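Local coordinates for protein putative transcription regulator (Lactobacillus plantarum, PDB 3K69) that is a putative transcriptional regulator that probably binds DNA, as a dimer, through a winged helix-turn-helix domain, at residues 11-16 and 46-51; 19-22 and 28-31. All coordinates share one frame; numbering follows the deposited sequence.

In the fold
Both contacts lie in the helical N-terminal region, which has the order of elements of a winged helix-turn-helix, and both use helix 9-22. Contact 1 sets its first half against helix 46-54; contact 2 sets its C-terminal end against the loop leading into helix 31-38. Along the chain, contact 2 is nested inside the loop that contact 1 closes. Their centres are about 11 Å apart, and they meet where Leu49 CD1 packs against Ser31 OG at 4.2 Å. The centre of contact 1 lies about 8 Å from the centre of the chain, that of contact 2 about 18 Å. Helix 9-22 thus packs on helix 46-54, probably the recognition helix, and on the loop before helix 31-38.

Contact 1 (11-16 and 46-51); sequences FSVAVH and RNILSV
No aromatic ring enters the contact between Val13, Ala14 and Ile48; the ring of Phe11 stands to one side, with CG2 of Val15 on one face, 3.6 Å over the ring plane and displaced from its centre. Tyr83 also meets this ring, the two planes inclined at about 60°. The contact itself centres on Ile48, which points from helix 46-54 at helix 9-22. Its CG2, anti to the backbone N, reaches Ala14 CB at 3.9 Å. The same methyl lies 4.0 Å from Val13 CG1 and also rests against the backbone N of Ala14. The Val13 and Ile48 side chains cross obliquely, and CG1 of Val13 lies 4.1 Å from Ile48 CB. The small Ala14 is consistent with the close backbones here, 6.6 Å from Ala14 CA to Ile48 CA. Leu38, Leu40 and Ile45 also pack on Val13, while Ser12 and His16 are hydrogen-bonded to Thr98 of the second subunit. No hydrogen bond spans the two segments. Cohesion therefore comes from burial and close methyl packing, which join the first helix to the probable recognition helix without directional bonds.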
ATOM      1  N   PHE A  11      -6.446 -10.803   2.791  1.00 15.05           N
ATOM      2  CA  PHE A  11      -7.154 -10.098   3.843  1.00 16.04           C
ATOM      3  C   PHE A  11      -8.679 -10.260   3.670  1.00 16.24           C
ATOM      4  O   PHE A  11      -9.399 -10.646   4.615  1.00 15.81           O
ATOM      5  CB  PHE A  11      -6.768  -8.617   3.887  1.00 18.10           C
ATOM      6  CG  PHE A  11      -7.518  -7.812   4.966  1.00 16.47           C
ATOM      7  CD1 PHE A  11      -7.266  -8.033   6.311  1.00 15.13           C
ATOM      8  CD2 PHE A  11      -8.407  -6.827   4.627  1.00 18.55           C
ATOM      9  CE1 PHE A  11      -7.935  -7.320   7.286  1.00 22.51           C
ATOM     10  CE2 PHE A  11      -9.044  -6.077   5.601  1.00 22.19           C
ATOM     11  CZ  PHE A  11      -8.805  -6.338   6.938  1.00 18.87           C
ATOM     12  N   SER A  12      -9.171  -9.968   2.474  1.00 17.80           N
ATOM     13  CA  SER A  12     -10.602 -10.142   2.182  1.00 17.91           C
ATOM     14  C   SER A  12     -11.070 -11.577   2.348  1.00 17.16           C
ATOM     15  O   SER A  12     -12.146 -11.822   2.855  1.00 17.51           O
ATOM     16  CB  SER A  12     -10.922  -9.645   0.768  1.00 20.55           C
ATOM     17  OG  SER A  12     -12.321  -9.765   0.456  1.00 16.78           O
ATOM     18  N   VAL A  13     -10.264 -12.540   1.919  1.00 16.14           N
ATOM     19  CA  VAL A  13     -10.596 -13.954   2.120  1.00 18.81           C
ATOM     20  C   VAL A  13     -10.805 -14.238   3.606  1.00 20.32           C
ATOM     21  O   VAL A  13     -11.761 -14.905   3.956  1.00 20.66           O
ATOM     22  CB  VAL A  13      -9.538 -14.887   1.532  1.00 20.42           C
ATOM     23  CG1 VAL A  13      -9.822 -16.369   1.925  1.00 18.36           C
ATOM     24  CG2 VAL A  13      -9.515 -14.717   0.019  1.00 16.39           C
ATOM     25  N   ALA A  14      -9.927 -13.701   4.468  1.00 20.01           N
ATOM     26  CA  ALA A  14     -10.052 -13.894   5.908  1.00 19.02           C
ATOM     27  C   ALA A  14     -11.265 -13.175   6.493  1.00 17.13           C
ATOM     28  O   ALA A  14     -12.016 -13.771   7.218  1.00 17.65           O
ATOM     29  CB  ALA A  14      -8.817 -13.492   6.619  1.00 14.89           C
ATOM     30  N   VAL A  15     -11.449 -11.913   6.155  1.00 16.49           N
ATOM     31  CA  VAL A  15     -12.607 -11.180   6.569  1.00 16.74           C
ATOM     32  C   VAL A  15     -13.897 -11.867   6.172  1.00 15.44           C
ATOM     33  O   VAL A  15     -14.769 -12.105   7.014  1.00 17.15           O
ATOM     34  CB  VAL A  15     -12.589  -9.721   6.017  1.00 18.07           C
ATOM     35  CG1 VAL A  15     -13.879  -9.038   6.292  1.00 20.05           C
ATOM     36  CG2 VAL A  15     -11.406  -8.884   6.610  1.00 11.78           C
ATOM     37  N   HIS A  16     -14.016 -12.176   4.893  1.00 15.87           N
ATOM     38  CA  HIS A  16     -15.213 -12.813   4.355  1.00 17.62           C
ATOM     39  C   HIS A  16     -15.466 -14.199   5.028  1.00 17.34           C
ATOM     40  O   HIS A  16     -16.610 -14.532   5.405  1.00 15.18           O
ATOM     41  CB  HIS A  16     -15.073 -12.918   2.840  1.00 19.11           C
ATOM     42  CG  HIS A  16     -16.346 -13.177   2.127  1.00 24.84           C
ATOM     43  ND1 HIS A  16     -16.573 -12.751   0.832  1.00 26.87           N
ATOM     44  CD2 HIS A  16     -17.474 -13.823   2.521  1.00 34.68           C
ATOM     45  CE1 HIS A  16     -17.784 -13.135   0.461  1.00 32.66           C
ATOM     46  NE2 HIS A  16     -18.355 -13.777   1.472  1.00 29.96           N
ATOM     47  N   ARG A  46      -7.429 -22.242   0.974  1.00 33.13           N
ATOM     48  CA  ARG A  46      -7.004 -23.296   1.897  1.00 32.84           C
ATOM     49  C   ARG A  46      -5.892 -22.795   2.796  1.00 28.13           C
ATOM     50  O   ARG A  46      -5.891 -23.052   3.999  1.00 27.00           O
ATOM     51  CB  ARG A  46      -6.561 -24.546   1.089  1.00 32.27           C
ATOM     52  CG  ARG A  46      -5.783 -25.657   1.855  1.00 37.81           C
ATOM     53  CD  ARG A  46      -5.490 -26.939   0.940  1.00 38.74           C
ATOM     54  NE  ARG A  46      -5.110 -28.150   1.694  1.00 40.64           N
ATOM     55  CZ  ARG A  46      -5.918 -28.813   2.547  1.00 48.41           C
ATOM     56  NH1 ARG A  46      -7.167 -28.404   2.809  1.00 53.53           N
ATOM     57  NH2 ARG A  46      -5.476 -29.899   3.173  1.00 38.16           N
ATOM     58  N   ASN A  47      -4.952 -22.075   2.212  1.00 23.54           N
ATOM     59  CA  ASN A  47      -3.846 -21.552   2.972  1.00 27.28           C
ATOM     60  C   ASN A  47      -4.276 -20.541   4.021  1.00 24.66           C
ATOM     61  O   ASN A  47      -3.818 -20.600   5.151  1.00 24.92           O
ATOM     62  CB  ASN A  47      -2.771 -20.932   2.080  1.00 27.95           C
ATOM     63  CG  ASN A  47      -1.575 -20.451   2.881  1.00 31.82           C
ATOM     64  OD1 ASN A  47      -0.839 -21.254   3.451  1.00 39.65           O
ATOM     65  ND2 ASN A  47      -1.399 -19.130   2.962  1.00 33.77           N
ATOM     66  N   ILE A  48      -5.139 -19.609   3.648  1.00 25.27           N
ATOM     67  CA  ILE A  48      -5.595 -18.588   4.610  1.00 25.74           C
ATOM     68  C   ILE A  48      -6.417 -19.207   5.756  1.00 22.43           C
ATOM     69  O   ILE A  48      -6.241 -18.832   6.901  1.00 20.79           O
ATOM     70  CB  ILE A  48      -6.357 -17.439   3.894  1.00 26.90           C
ATOM     71  CG1 ILE A  48      -5.337 -16.558   3.188  1.00 27.36           C
ATOM     72  CG2 ILE A  48      -7.138 -16.551   4.912  1.00 30.14           C
ATOM     73  CD1 ILE A  48      -4.322 -15.894   4.178  1.00 32.53           C
ATOM     74  N   LEU A  49      -7.291 -20.163   5.441  1.00 20.55           N
ATOM     75  CA  LEU A  49      -8.099 -20.819   6.470  1.00 22.21           C
ATOM     76  C   LEU A  49      -7.172 -21.555   7.458  1.00 21.65           C
ATOM     77  O   LEU A  49      -7.414 -21.540   8.652  1.00 20.75           O
ATOM     78  CB  LEU A  49      -9.121 -21.757   5.862  1.00 22.02           C
ATOM     79  CG  LEU A  49     -10.255 -21.127   5.052  1.00 26.34           C
ATOM     80  CD1 LEU A  49     -11.125 -22.244   4.436  1.00 29.52           C
ATOM     81  CD2 LEU A  49     -11.094 -20.181   5.879  1.00 30.18           C
ATOM     82  N   SER A  50      -6.106 -22.154   6.927  1.00 17.74           N
ATOM     83  CA  SER A  50      -5.093 -22.838   7.719  1.00 20.16           C
ATOM     84  C   SER A  50      -4.349 -21.865   8.625  1.00 21.65           C
ATOM     85  O   SER A  50      -4.219 -22.114   9.819  1.00 20.29           O
ATOM     86  CB  SER A  50      -4.132 -23.574   6.805  1.00 21.14           C
ATOM     87  OG  SER A  50      -2.933 -23.865   7.460  1.00 26.56           O
ATOM     88  N   VAL A  51      -3.931 -20.728   8.069  1.00 22.09           N
ATOM     89  CA  VAL A  51      -3.273 -19.653   8.847  1.00 21.59           C
ATOM     90  C   VAL A  51      -4.202 -19.131   9.975  1.00 19.28           C
ATOM     91  O   VAL A  51      -3.769 -18.903  11.110  1.00 18.14           O
ATOM     92  CB  VAL A  51      -2.779 -18.500   7.914  1.00 20.42           C
ATOM     93  CG1 VAL A  51      -2.252 -17.314   8.708  1.00 24.30           C
ATOM     94  CG2 VAL A  51      -1.682 -18.999   6.996  1.00 24.86           C
TER

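Contact 2 (19-22 and 28-31); sequences LYLD and KVAS
Two differently set side chains of helix 9-22 converge on Val29. In Tyr20, CG stands anti to the backbone N (chi1 -173°), which lets CE2 reach Val29, whereas Leu21 has CG anti to its carbonyl carbon (chi1 -64°) and its end is carried nearer to the loop than its first bond would suggest. Val29 spreads its branches between them: CG1 goes to the tyrosine and CG2 to the leucine. CG1 comes to 3.7 Å from Tyr20 CE2, meeting the ring obliquely. On the leucine side, Leu21 CD2 sits 3.5 Å from Val29 CB and 3.6 Å from Val29 CG2, a snug fit of one methyl against the branch point. Nothing polar passes between the segments. The phenol hydroxyl of Tyr20 is instead hydrogen-bonded to Glu33 OE2 on helix 31-38, an anchor at the far end of the ring, and the His24 ring meets the tyrosine with planes at about 30°. Leu34 packs against both Tyr20 and Val29, and Tyr68 against Leu21. The main chain of Val29 is hydrogen-bonded to Tyr68 of strand 67-69, and Ala30 occupies the N-cap position of helix 31-38. A short extended segment after the first helix, paired with a hairpin strand and leading straight into the second helix, is typical of winged helix-turn-helix domains, in which the hairpin 59-61/67-69 would be the wing, consistent with assignment to the Iron-dependent Transcriptional regulator family of the HTH clan.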
ATOM      1  N   LEU A  19     -16.695 -13.682   8.615  1.00 16.81           N
ATOM      2  CA  LEU A  19     -18.094 -13.259   8.595  1.00 17.67           C
ATOM      3  C   LEU A  19     -19.033 -14.429   8.256  1.00 15.16           C
ATOM      4  O   LEU A  19     -20.094 -14.581   8.852  1.00 14.59           O
ATOM      5  CB  LEU A  19     -18.314 -12.091   7.648  1.00 17.35           C
ATOM      6  CG  LEU A  19     -17.657 -10.763   8.020  1.00 17.34           C
ATOM      7  CD1 LEU A  19     -17.613  -9.917   6.761  1.00 13.93           C
ATOM      8  CD2 LEU A  19     -18.374 -10.090   9.141  1.00 18.17           C
ATOM      9  N   TYR A  20     -18.617 -15.282   7.338  1.00 19.11           N
ATOM     10  CA  TYR A  20     -19.436 -16.405   6.933  1.00 16.42           C
ATOM     11  C   TYR A  20     -19.605 -17.373   8.100  1.00 19.91           C
ATOM     12  O   TYR A  20     -20.742 -17.789   8.427  1.00 18.86           O
ATOM     13  CB  TYR A  20     -18.848 -17.127   5.730  1.00 17.69           C
ATOM     14  CG  TYR A  20     -19.771 -18.193   5.187  1.00 17.12           C
ATOM     15  CD1 TYR A  20     -20.727 -17.871   4.214  1.00 21.57           C
ATOM     16  CD2 TYR A  20     -19.727 -19.510   5.664  1.00 19.15           C
ATOM     17  CE1 TYR A  20     -21.604 -18.837   3.696  1.00 20.41           C
ATOM     18  CE2 TYR A  20     -20.620 -20.497   5.153  1.00 17.33           C
ATOM     19  CZ  TYR A  20     -21.536 -20.149   4.157  1.00 13.74           C
ATOM     20  OH  TYR A  20     -22.429 -21.078   3.646  1.00 14.97           O
ATOM     21  N   LEU A  21     -18.485 -17.690   8.751  1.00 17.97           N
ATOM     22  CA  LEU A  21     -18.515 -18.576   9.915  1.00 19.01           C
ATOM     23  C   LEU A  21     -19.340 -17.995  11.101  1.00 19.07           C
ATOM     24  O   LEU A  21     -20.012 -18.738  11.804  1.00 15.29           O
ATOM     25  CB  LEU A  21     -17.099 -18.972  10.326  1.00 17.20           C
ATOM     26  CG  LEU A  21     -16.338 -19.813   9.275  1.00 17.55           C
ATOM     27  CD1 LEU A  21     -14.891 -19.988   9.610  1.00 17.96           C
ATOM     28  CD2 LEU A  21     -16.999 -21.168   8.973  1.00 16.67           C
ATOM     29  N   ASP A  22     -19.298 -16.680  11.284  1.00 17.71           N
ATOM     30  CA  ASP A  22     -20.102 -15.987  12.295  1.00 19.45           C
ATOM     31  C   ASP A  22     -21.603 -16.184  12.004  1.00 18.71           C
ATOM     32  O   ASP A  22     -22.381 -16.172  12.929  1.00 20.25           O
ATOM     33  CB  ASP A  22     -19.763 -14.480  12.301  1.00 19.72           C
ATOM     34  CG  ASP A  22     -20.611 -13.675  13.270  1.00 23.50           C
ATOM     35  OD1 ASP A  22     -20.374 -13.797  14.492  1.00 19.71           O
ATOM     36  OD2 ASP A  22     -21.491 -12.914  12.812  1.00 22.56           O
ATOM     37  N   LYS A  28     -20.128 -26.844  11.357  1.00 22.97           N
ATOM     38  CA  LYS A  28     -18.826 -26.937  10.746  1.00 24.69           C
ATOM     39  C   LYS A  28     -18.986 -26.702   9.243  1.00 23.23           C
ATOM     40  O   LYS A  28     -19.891 -27.239   8.587  1.00 25.64           O
ATOM     41  CB  LYS A  28     -18.163 -28.260  11.096  1.00 24.42           C
ATOM     42  CG  LYS A  28     -17.885 -28.302  12.599  1.00 24.22           C
ATOM     43  CD  LYS A  28     -17.259 -29.566  13.034  1.00 32.63           C
ATOM     44  CE  LYS A  28     -17.112 -29.582  14.524  1.00 36.06           C
ATOM     45  NZ  LYS A  28     -16.145 -28.559  14.962  1.00 38.71           N
ATOM     46  N   VAL A  29     -18.118 -25.857   8.724  1.00 19.79           N
ATOM     47  CA  VAL A  29     -18.162 -25.443   7.338  1.00 18.96           C
ATOM     48  C   VAL A  29     -16.864 -25.858   6.652  1.00 19.80           C
ATOM     49  O   VAL A  29     -15.780 -25.355   6.977  1.00 20.38           O
ATOM     50  CB  VAL A  29     -18.362 -23.913   7.241  1.00 19.07           C
ATOM     51  CG1 VAL A  29     -18.455 -23.469   5.777  1.00 16.37           C
ATOM     52  CG2 VAL A  29     -19.627 -23.477   8.058  1.00 14.58           C
ATOM     53  N   ALA A  30     -16.986 -26.747   5.683  1.00 18.23           N
ATOM     54  CA  ALA A  30     -15.833 -27.198   4.918  1.00 21.02           C
ATOM     55  C   ALA A  30     -15.364 -26.115   3.949  1.00 20.82           C
ATOM     56  O   ALA A  30     -16.111 -25.178   3.643  1.00 17.49           O
ATOM     57  CB  ALA A  30     -16.183 -28.463   4.186  1.00 20.25           C
ATOM     58  N   SER A  31     -14.127 -26.254   3.454  1.00 20.28           N
ATOM     59  CA  SER A  31     -13.534 -25.340   2.478  1.00 23.16           C
ATOM     60  C   SER A  31     -14.400 -25.124   1.262  1.00 21.25           C
ATOM     61  O   SER A  31     -14.441 -24.039   0.710  1.00 23.18           O
ATOM     62  CB  SER A  31     -12.160 -25.887   1.967  1.00 25.47           C
ATOM     63  OG  SER A  31     -11.300 -26.177   3.056  1.00 38.27           O
TER